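PDB 3EBV: chinitase A from Streptomyces coelicolor, which probably hydrolyses internal beta-1,4 linkages of chitin through its family 18 glycosidase domain, the part of the longer protein contained in this chain. Local coordinates for residues Asp25-Phe37 against Thr270-Ser284. Residues are numbered along the deposited sequence; the frame is centred on the assembly and turned at random.
Sequences DVPSAYDIIAVAF and TWSTNWDATAGNAWS. With SO4 (sulfate ion), chain B.
Tyr30 reaches across to Asp276 and makes the hydrogen bond that joins the two segments. Tyr30 OH donates to Asp276 OD2 at 2.7 Å. The hydroxyl comes from above the carboxylate plane, about 62° out of it, and ring and carboxylate planes stand almost perpendicular. Asp276 OD2 also accepts from Ser284 OG at 2.6 Å through its syn lone pair, and Ser284 N donates to Asp276 OD1. The carboxylate therefore ties helix 273-278 to the start of helix 282-292 and also receives the tyrosine. With Asp276 CG turned opposite the residue's own backbone N (chi1 -178°), OD2 ends up within bonding distance of the Tyr30 hydroxyl.

Packing is tight round the tyrosine ring. Thr273 CG2 sits over one face in a CH-pi contact, 3.9 Å from the Tyr30 ring centroid and only 12° off the normal. Thr273 OG1 turns elsewhere, to Gln21. Thr270 CG2 meets the ring edge and lies 3.3 Å from Tyr30 OH.

Toward solvent the contact is looser. Pro27 CG touches Asn281 OD1 at 3.7 Å, and Ala29 CB rests near Ser284. Beyond them, exposed Ser28 binds a sulfate, probably from the crystallisation liquor.

Strands 32-40 and 267-271 flank strand 6-12 in the parallel barrel expected of a family 18 TIM-barrel domain. Farther along the barrel, Phe37 and Trp271 meet rim to rim, with Phe37 CZ 3.8 Å from Trp271 CZ3. A cis peptide bond precedes Phe37, and another follows Trp271, joining it to Ser272.

With an alanine here instead of Asp276, the Tyr30 hydroxyl and the two Ser284 donors would probably lose the carboxylate that they share. Three donors on one carboxylate would be expected to favour its anionic form, and a single acidic group thus satisfies polar atoms of both segments.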
loop_
_atom_site.group_PDB
_atom_site.type_symbol
_atom_site.label_atom_id
_atom_site.label_comp_id
_atom_site.label_asym_id
_atom_site.label_seq_id
_atom_site.Cartn_x
_atom_site.Cartn_y
_atom_site.Cartn_z
ATOM N N ASP A 25 -9.100 -9.861 -13.739
ATOM C CA ASP A 25 -9.642 -8.629 -14.312
ATOM C C ASP A 25 -8.802 -7.384 -14.007
ATOM O O ASP A 25 -9.023 -6.318 -14.577
ATOM C CB ASP A 25 -11.048 -8.338 -13.782
ATOM C CG ASP A 25 -12.074 -9.370 -14.219
ATOM O OD1 ASP A 25 -12.049 -9.742 -15.418
ATOM O OD2 ASP A 25 -12.897 -9.731 -13.351
ATOM N N VAL A 26 -7.889 -7.497 -13.040
ATOM C CA VAL A 26 -7.101 -6.328 -12.636
ATOM C C VAL A 26 -6.245 -5.823 -13.805
ATOM O O VAL A 26 -5.534 -6.604 -14.432
ATOM C CB VAL A 26 -6.207 -6.659 -11.420
ATOM C CG1 VAL A 26 -5.219 -5.493 -11.132
ATOM C CG2 VAL A 26 -7.097 -6.974 -10.196
ATOM N N PRO A 27 -6.336 -4.514 -14.116
ATOM C CA PRO A 27 -5.523 -3.945 -15.210
ATOM C C PRO A 27 -4.034 -4.257 -15.152
ATOM O O PRO A 27 -3.455 -4.358 -14.057
ATOM C CB PRO A 27 -5.760 -2.435 -15.094
ATOM C CG PRO A 27 -7.200 -2.331 -14.505
ATOM C CD PRO A 27 -7.289 -3.531 -13.552
ATOM N N SER A 28 -3.433 -4.356 -16.337
ATOM C CA SER A 28 -2.009 -4.670 -16.442
ATOM C C SER A 28 -1.099 -3.618 -15.793
ATOM O O SER A 28 0.035 -3.959 -15.416
ATOM C CB SER A 28 -1.612 -4.849 -17.911
ATOM O OG SER A 28 -1.950 -3.722 -18.648
ATOM N N ALA A 29 -1.605 -2.394 -15.642
ATOM C CA ALA A 29 -0.818 -1.306 -15.029
ATOM C C ALA A 29 -0.361 -1.626 -13.620
ATOM O O ALA A 29 0.636 -1.057 -13.144
ATOM C CB ALA A 29 -1.636 -0.032 -15.003
ATOM N N TYR A 30 -1.090 -2.502 -12.913
ATOM C CA TYR A 30 -0.766 -2.777 -11.530
ATOM C C TYR A 30 0.362 -3.778 -11.410
ATOM O O TYR A 30 0.240 -4.940 -11.806
ATOM C CB TYR A 30 -2.008 -3.259 -10.782
ATOM C CG TYR A 30 -3.050 -2.187 -10.681
ATOM C CD1 TYR A 30 -2.895 -1.134 -9.771
ATOM C CD2 TYR A 30 -4.183 -2.185 -11.533
ATOM C CE1 TYR A 30 -3.844 -0.125 -9.683
ATOM C CE2 TYR A 30 -5.153 -1.163 -11.434
ATOM C CZ TYR A 30 -4.981 -0.138 -10.498
ATOM O OH TYR A 30 -5.901 0.897 -10.320
ATOM N N ASP A 31 1.466 -3.333 -10.818
ATOM C CA ASP A 31 2.645 -4.184 -10.644
ATOM C C ASP A 31 2.585 -4.974 -9.362
ATOM O O ASP A 31 3.163 -6.055 -9.271
ATOM C CB ASP A 31 3.892 -3.308 -10.596
ATOM C CG ASP A 31 4.015 -2.479 -11.813
ATOM O OD1 ASP A 31 4.264 -3.043 -12.913
ATOM O OD2 ASP A 31 3.867 -1.258 -11.736
ATOM N N ILE A 32 1.927 -4.416 -8.347
ATOM C CA ILE A 32 1.742 -5.070 -7.072
ATOM C C ILE A 32 0.256 -5.006 -6.797
ATOM O O ILE A 32 -0.339 -3.927 -6.857
ATOM C CB ILE A 32 2.511 -4.377 -5.911
ATOM C CG1 ILE A 32 4.022 -4.360 -6.207
ATOM C CG2 ILE A 32 2.236 -5.091 -4.574
ATOM C CD1 ILE A 32 4.826 -3.557 -5.146
ATOM N N ILE A 33 -0.335 -6.173 -6.548
ATOM C CA ILE A 33 -1.764 -6.273 -6.218
ATOM C C ILE A 33 -1.871 -6.707 -4.772
ATOM O O ILE A 33 -1.359 -7.783 -4.403
ATOM C CB ILE A 33 -2.495 -7.285 -7.170
ATOM C CG1 ILE A 33 -2.330 -6.863 -8.626
ATOM C CG2 ILE A 33 -3.976 -7.427 -6.709
ATOM C CD1 ILE A 33 -2.730 -7.986 -9.629
ATOM N N ALA A 34 -2.473 -5.849 -3.952
ATOM C CA ALA A 34 -2.669 -6.105 -2.522
ATOM C C ALA A 34 -4.103 -6.588 -2.272
ATOM O O ALA A 34 -5.077 -5.865 -2.526
ATOM C CB ALA A 34 -2.334 -4.845 -1.692
ATOM N N VAL A 35 -4.217 -7.850 -1.823
ATOM C CA VAL A 35 -5.511 -8.475 -1.584
ATOM C C VAL A 35 -6.066 -7.990 -0.237
ATOM O O VAL A 35 -5.460 -8.204 0.839
ATOM C CB VAL A 35 -5.337 -9.982 -1.614
ATOM C CG1 VAL A 35 -6.641 -10.675 -1.142
ATOM C CG2 VAL A 35 -4.965 -10.419 -3.006
ATOM N N ALA A 36 -7.220 -7.321 -0.278
ATOM C CA ALA A 36 -7.781 -6.667 0.879
ATOM C C ALA A 36 -9.044 -7.414 1.375
ATOM O O ALA A 36 -10.079 -7.303 0.715
ATOM C CB ALA A 36 -8.159 -5.203 0.514
ATOM N N PHE A 37 -9.041 -8.102 2.527
ATOM C CA PHE A 37 -7.949 -8.173 3.498
ATOM C C PHE A 37 -7.959 -9.552 4.159
ATOM O O PHE A 37 -8.962 -10.299 4.068
ATOM C CB PHE A 37 -8.188 -7.170 4.621
ATOM C CG PHE A 37 -8.199 -5.729 4.185
ATOM C CD1 PHE A 37 -6.998 -5.029 4.047
ATOM C CD2 PHE A 37 -9.397 -5.074 3.943
ATOM C CE1 PHE A 37 -7.004 -3.692 3.659
ATOM C CE2 PHE A 37 -9.400 -3.719 3.562
ATOM C CZ PHE A 37 -8.196 -3.037 3.411
ATOM N N THR A 270 -3.148 2.909 -5.353
ATOM C CA THR A 270 -4.547 3.352 -5.224
ATOM C C THR A 270 -5.459 2.349 -4.507
ATOM O O THR A 270 -5.323 1.106 -4.657
ATOM C CB THR A 270 -5.157 3.737 -6.589
ATOM O OG1 THR A 270 -6.383 4.459 -6.393
ATOM C CG2 THR A 270 -5.425 2.517 -7.440
ATOM N N TRP A 271 -6.373 2.951 -3.733
ATOM C CA TRP A 271 -7.549 2.239 -3.219
ATOM C C TRP A 271 -8.690 2.652 -4.147
ATOM O O TRP A 271 -9.054 3.844 -4.147
ATOM C CB TRP A 271 -7.840 2.718 -1.804
ATOM C CG TRP A 271 -9.106 2.066 -1.291
ATOM C CD1 TRP A 271 -10.360 2.623 -1.299
ATOM C CD2 TRP A 271 -9.232 0.745 -0.760
ATOM N NE1 TRP A 271 -11.280 1.701 -0.792
ATOM C CE2 TRP A 271 -10.603 0.557 -0.440
ATOM C CE3 TRP A 271 -8.315 -0.285 -0.506
ATOM C CZ2 TRP A 271 -11.083 -0.653 0.109
ATOM C CZ3 TRP A 271 -8.777 -1.473 0.033
ATOM C CH2 TRP A 271 -10.156 -1.640 0.345
ATOM N N SER A 272 -9.264 1.748 -4.967
ATOM C CA SER A 272 -8.938 0.331 -5.126
ATOM C C SER A 272 -9.042 0.021 -6.628
ATOM O O SER A 272 -9.575 0.822 -7.399
ATOM C CB SER A 272 -9.963 -0.560 -4.385
ATOM O OG SER A 272 -11.266 -0.313 -4.936
ATOM N N THR A 273 -8.591 -1.154 -7.044
ATOM C CA THR A 273 -8.751 -1.563 -8.455
ATOM C C THR A 273 -10.255 -1.573 -8.819
ATOM O O THR A 273 -10.624 -1.224 -9.947
ATOM C CB THR A 273 -8.081 -2.925 -8.743
ATOM O OG1 THR A 273 -8.747 -3.959 -8.019
ATOM C CG2 THR A 273 -6.608 -2.914 -8.275
ATOM N N ASN A 274 -11.086 -1.919 -7.853
ATOM C CA ASN A 274 -12.555 -2.025 -8.119
ATOM C C ASN A 274 -13.143 -0.666 -8.383
ATOM O O ASN A 274 -13.933 -0.484 -9.344
ATOM C CB ASN A 274 -13.230 -2.705 -6.921
ATOM C CG ASN A 274 -12.578 -4.027 -6.581
ATOM O OD1 ASN A 274 -11.536 -4.083 -5.886
ATOM N ND2 ASN A 274 -13.181 -5.127 -7.057
ATOM N N TRP A 275 -12.782 0.325 -7.553
ATOM C CA TRP A 275 -13.270 1.670 -7.809
ATOM C C TRP A 275 -12.647 2.235 -9.096
ATOM O O TRP A 275 -13.322 2.957 -9.844
ATOM C CB TRP A 275 -12.993 2.594 -6.627
ATOM C CG TRP A 275 -13.831 2.336 -5.423
ATOM C CD1 TRP A 275 -13.391 2.030 -4.174
ATOM C CD2 TRP A 275 -15.262 2.372 -5.347
ATOM N NE1 TRP A 275 -14.450 1.890 -3.299
ATOM C CE2 TRP A 275 -15.616 2.079 -4.003
ATOM C CE3 TRP A 275 -16.283 2.659 -6.279
ATOM C CZ2 TRP A 275 -16.967 2.024 -3.554
ATOM C CZ3 TRP A 275 -17.635 2.579 -5.838
ATOM C CH2 TRP A 275 -17.951 2.285 -4.483
ATOM N N ASP A 276 -11.394 1.872 -9.394
ATOM C CA ASP A 276 -10.775 2.314 -10.669
ATOM C C ASP A 276 -11.636 1.819 -11.864
ATOM O O ASP A 276 -11.938 2.587 -12.784
ATOM C CB ASP A 276 -9.328 1.758 -10.689
ATOM C CG ASP A 276 -8.473 2.152 -11.915
ATOM O OD1 ASP A 276 -8.579 3.297 -12.421
ATOM O OD2 ASP A 276 -7.668 1.245 -12.288
ATOM N N ALA A 277 -12.068 0.562 -11.781
ATOM C CA ALA A 277 -12.881 -0.070 -12.862
ATOM C C ALA A 277 -14.238 0.621 -12.981
ATOM O O ALA A 277 -14.703 0.877 -14.116
ATOM C CB ALA A 277 -13.067 -1.538 -12.578
ATOM N N THR A 278 -14.877 0.920 -11.839
ATOM C CA THR A 278 -16.131 1.681 -11.877
ATOM C C THR A 278 -15.949 2.991 -12.628
ATOM O O THR A 278 -16.849 3.465 -13.368
ATOM C CB THR A 278 -16.672 1.881 -10.453
ATOM O OG1 THR A 278 -17.140 0.598 -9.991
ATOM C CG2 THR A 278 -17.806 2.939 -10.425
ATOM N N ALA A 279 -14.748 3.586 -12.468
ATOM C CA ALA A 279 -14.426 4.877 -13.110
ATOM C C ALA A 279 -13.670 4.688 -14.434
ATOM O O ALA A 279 -12.902 5.572 -14.836
ATOM C CB ALA A 279 -13.602 5.779 -12.125
ATOM N N GLY A 280 -13.876 3.568 -15.126
ATOM C CA GLY A 280 -13.364 3.397 -16.504
ATOM C C GLY A 280 -11.864 3.213 -16.612
ATOM O O GLY A 280 -11.292 3.388 -17.698
ATOM N N ASN A 281 -11.239 2.877 -15.475
ATOM C CA ASN A 281 -9.763 2.698 -15.414
ATOM C C ASN A 281 -9.030 3.999 -15.759
ATOM O O ASN A 281 -7.861 3.933 -16.198
ATOM C CB ASN A 281 -9.288 1.531 -16.267
ATOM C CG ASN A 281 -9.838 0.212 -15.773
ATOM O OD1 ASN A 281 -10.042 0.036 -14.568
ATOM N ND2 ASN A 281 -10.052 -0.733 -16.695
ATOM N N ALA A 282 -9.684 5.148 -15.604
ATOM C CA ALA A 282 -9.026 6.432 -15.921
ATOM C C ALA A 282 -7.779 6.622 -15.049
ATOM O O ALA A 282 -6.706 7.038 -15.564
ATOM C CB ALA A 282 -9.989 7.579 -15.722
ATOM N N TRP A 283 -7.874 6.295 -13.775
ATOM C CA TRP A 283 -6.735 6.560 -12.871
ATOM C C TRP A 283 -5.555 5.674 -13.273
ATOM O O TRP A 283 -4.425 6.182 -13.479
ATOM C CB TRP A 283 -7.162 6.333 -11.409
ATOM C CG TRP A 283 -6.204 6.859 -10.362
ATOM C CD1 TRP A 283 -6.322 8.031 -9.674
ATOM C CD2 TRP A 283 -5.024 6.206 -9.875
ATOM N NE1 TRP A 283 -5.263 8.173 -8.778
ATOM C CE2 TRP A 283 -4.445 7.074 -8.885
ATOM C CE3 TRP A 283 -4.359 5.010 -10.198
ATOM C CZ2 TRP A 283 -3.265 6.737 -8.195
ATOM C CZ3 TRP A 283 -3.199 4.661 -9.502
ATOM C CH2 TRP A 283 -2.643 5.546 -8.534
ATOM N N SER A 284 -5.738 4.352 -13.368
ATOM C CA SER A 284 -4.608 3.492 -13.700
ATOM C C SER A 284 -4.087 3.747 -15.128
ATOM O O SER A 284 -2.865 3.607 -15.380
ATOM C CB SER A 284 -4.895 2.009 -13.459
ATOM O OG SER A 284 -6.015 1.568 -14.239
HETATM S S SO4 B . -3.992 -5.103 -21.519
HETATM O O1 SO4 B . -3.549 -6.485 -21.441
HETATM O O2 SO4 B . -4.352 -4.712 -22.888
HETATM O O3 SO4 B . -5.167 -4.987 -20.582
HETATM O O4 SO4 B . -2.902 -4.207 -21.125
#